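Local atomic coordinates of 3-oxoacyl-(acyl-carrier protein) synthase II (PDB entry 1J3N), a protein that probably catalyses the condensation of acyl groups with malonyl-ACP in the elongation steps of bacterial fatty acid synthesis, working as a homodimer. Residues 15-20 against 52-57. Sequence-based numbering, arbitrary orientation.
Sequences IGVGQE and VDVDPG
Val17 reaches across to Asp53 and Val54 chiefly through its CG2 methyl, joining the first strand-turn-helix unit of a thiolase-fold condensing enzyme to the loop between strand 48-50 and helix 62-65. The tight part is small: Val17 CG2 sits 3.4 Å from Asp53 O, a van der Waals approach of a methyl to a backbone carbonyl, and 4.2 Å from Val54 CB. With CG2 anti to its own carbonyl carbon and CG1 anti to the backbone N (chi1 175°), the valine turns CG2 toward the Asp53 carbonyl, while Val17 CG1 also lies 4.3 Å from Val54 CG2. Both valines direct their CB across the gap, yet the main chains stay well apart, Val17 CA and Val54 CA being 7.1 Å from each other. Leu12 and Tyr59 touch both valines, so the apolar patch continues onto strand 4-13 of the large mixed sheet and to Tyr59 farther along the same loop.

The looser side faces solvent: Asp53 is exposed, and its carboxylate turns to Arg34 in a salt bridge outside the contact, as that of Asp55 does to Arg62. Away from the loop, short strand 16-17 pairs antiparallel with strand 4-13, and Gly18 takes the N-cap position of helix 19-28. Gly16 (phi 167°) and Gly18 (phi 106°) hold backbone angles at which a CB would press on the preceding carbonyl O, which accounts for glycine flanking Val17 on both sides. Gly57 N gives a weak, bent hydrogen bond of 3.2 Å to Asp55 OD1.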
ATOM      1  N   ILE A  15      25.226   1.439  -6.753  1.00 24.80           N
ATOM      2  CA  ILE A  15      26.592   1.955  -6.638  1.00 23.59           C
ATOM      3  C   ILE A  15      27.212   1.639  -5.288  1.00 24.67           C
ATOM      4  O   ILE A  15      28.246   2.196  -4.930  1.00 24.73           O
ATOM      5  CB  ILE A  15      26.656   3.479  -6.855  1.00 21.52           C
ATOM      6  CG1 ILE A  15      25.915   4.210  -5.734  1.00 22.37           C
ATOM      7  CG2 ILE A  15      26.055   3.833  -8.204  1.00 18.79           C
ATOM      8  CD1 ILE A  15      25.881   5.734  -5.935  1.00 22.11           C
ATOM      9  N   GLY A  16      26.576   0.746  -4.537  1.00 25.58           N
ATOM     10  CA  GLY A  16      27.123   0.377  -3.247  1.00 25.88           C
ATOM     11  C   GLY A  16      26.201  -0.406  -2.338  1.00 25.04           C
ATOM     12  O   GLY A  16      25.021  -0.079  -2.208  1.00 27.26           O
ATOM     13  N   VAL A  17      26.739  -1.455  -1.720  1.00 25.20           N
ATOM     14  CA  VAL A  17      25.976  -2.269  -0.780  1.00 24.30           C
ATOM     15  C   VAL A  17      26.348  -1.728   0.598  1.00 25.65           C
ATOM     16  O   VAL A  17      27.514  -1.769   1.007  1.00 24.38           O
ATOM     17  CB  VAL A  17      26.366  -3.772  -0.851  1.00 25.32           C
ATOM     18  CG1 VAL A  17      25.639  -4.555   0.239  1.00 22.68           C
ATOM     19  CG2 VAL A  17      26.020  -4.345  -2.214  1.00 24.86           C
ATOM     20  N   GLY A  18      25.356  -1.200   1.308  1.00 24.42           N
ATOM     21  CA  GLY A  18      25.615  -0.648   2.617  1.00 23.62           C
ATOM     22  C   GLY A  18      25.582   0.868   2.555  1.00 26.42           C
ATOM     23  O   GLY A  18      25.990   1.481   1.563  1.00 24.42           O
ATOM     24  N   GLN A  19      25.096   1.463   3.634  1.00 26.00           N
ATOM     25  CA  GLN A  19      24.969   2.909   3.771  1.00 28.98           C
ATOM     26  C   GLN A  19      26.281   3.676   3.534  1.00 28.83           C
ATOM     27  O   GLN A  19      26.304   4.673   2.804  1.00 28.47           O
ATOM     28  CB  GLN A  19      24.384   3.187   5.162  1.00 30.96           C
ATOM     29  CG  GLN A  19      24.395   4.614   5.643  1.00 36.55           C
ATOM     30  CD  GLN A  19      25.724   5.010   6.229  1.00 34.82           C
ATOM     31  OE1 GLN A  19      26.525   5.660   5.569  1.00 38.79           O
ATOM     32  NE2 GLN A  19      25.972   4.609   7.471  1.00 33.47           N
ATOM     33  N   GLU A  20      27.381   3.214   4.124  1.00 28.92           N
ATOM     34  CA  GLU A  20      28.654   3.908   3.940  1.00 30.15           C
ATOM     35  C   GLU A  20      29.153   3.826   2.495  1.00 27.74           C
ATOM     36  O   GLU A  20      29.575   4.833   1.925  1.00 28.13           O
ATOM     37  CB  GLU A  20      29.711   3.357   4.905  1.00 33.31           C
ATOM     38  CG  GLU A  20      31.057   4.093   4.868  1.00 39.66           C
ATOM     39  CD  GLU A  20      30.930   5.607   5.041  1.00 44.03           C
ATOM     40  OE1 GLU A  20      30.252   6.054   5.991  1.00 47.77           O
ATOM     41  OE2 GLU A  20      31.521   6.356   4.231  1.00 45.31           O
ATOM     42  N   VAL A  52      22.100  -4.068  -9.180  1.00 24.35           N
ATOM     43  CA  VAL A  52      22.715  -4.245  -7.880  1.00 22.75           C
ATOM     44  C   VAL A  52      23.521  -5.538  -7.916  1.00 22.33           C
ATOM     45  O   VAL A  52      23.113  -6.512  -8.543  1.00 20.82           O
ATOM     46  CB  VAL A  52      21.647  -4.366  -6.761  1.00 22.65           C
ATOM     47  CG1 VAL A  52      22.269  -4.966  -5.519  1.00 23.21           C
ATOM     48  CG2 VAL A  52      21.050  -2.991  -6.443  1.00 20.78           C
ATOM     49  N   ASP A  53      24.666  -5.532  -7.245  1.00 25.55           N
ATOM     50  CA  ASP A  53      25.519  -6.709  -7.161  1.00 28.05           C
ATOM     51  C   ASP A  53      25.613  -7.087  -5.693  1.00 28.23           C
ATOM     52  O   ASP A  53      26.293  -6.419  -4.921  1.00 30.07           O
ATOM     53  CB  ASP A  53      26.924  -6.414  -7.704  1.00 30.50           C
ATOM     54  CG  ASP A  53      26.947  -6.259  -9.211  1.00 32.31           C
ATOM     55  OD1 ASP A  53      26.300  -7.077  -9.898  1.00 32.87           O
ATOM     56  OD2 ASP A  53      27.622  -5.331  -9.704  1.00 31.58           O
ATOM     57  N   VAL A  54      24.918  -8.147  -5.303  1.00 29.01           N
ATOM     58  CA  VAL A  54      24.939  -8.581  -3.918  1.00 28.93           C
ATOM     59  C   VAL A  54      24.704 -10.083  -3.830  1.00 30.93           C
ATOM     60  O   VAL A  54      23.969 -10.659  -4.639  1.00 31.20           O
ATOM     61  CB  VAL A  54      23.851  -7.852  -3.085  1.00 27.46           C
ATOM     62  CG1 VAL A  54      22.468  -8.325  -3.495  1.00 25.49           C
ATOM     63  CG2 VAL A  54      24.077  -8.093  -1.601  1.00 26.33           C
ATOM     64  N   ASP A  55      25.340 -10.711  -2.847  1.00 31.50           N
ATOM     65  CA  ASP A  55      25.197 -12.147  -2.625  1.00 33.14           C
ATOM     66  C   ASP A  55      24.165 -12.364  -1.523  1.00 31.99           C
ATOM     67  O   ASP A  55      24.481 -12.294  -0.337  1.00 32.93           O
ATOM     68  CB  ASP A  55      26.546 -12.746  -2.219  1.00 33.71           C
ATOM     69  CG  ASP A  55      26.478 -14.240  -1.966  1.00 35.44           C
ATOM     70  OD1 ASP A  55      25.491 -14.882  -2.393  1.00 35.24           O
ATOM     71  OD2 ASP A  55      27.427 -14.773  -1.349  1.00 36.89           O
ATOM     72  N   PRO A  56      22.905 -12.625  -1.906  1.00 32.52           N
ATOM     73  CA  PRO A  56      21.839 -12.846  -0.925  1.00 32.30           C
ATOM     74  C   PRO A  56      22.221 -13.951   0.053  1.00 32.36           C
ATOM     75  O   PRO A  56      21.928 -13.868   1.243  1.00 32.31           O
ATOM     76  CB  PRO A  56      20.645 -13.233  -1.796  1.00 31.62           C
ATOM     77  CG  PRO A  56      20.924 -12.523  -3.086  1.00 33.71           C
ATOM     78  CD  PRO A  56      22.391 -12.785  -3.275  1.00 31.87           C
ATOM     79  N   GLY A  57      22.872 -14.986  -0.472  1.00 33.85           N
ATOM     80  CA  GLY A  57      23.303 -16.103   0.352  1.00 34.83           C
ATOM     81  C   GLY A  57      24.219 -15.650   1.472  1.00 35.35           C
ATOM     82  O   GLY A  57      24.422 -16.369   2.453  1.00 35.27           O
TER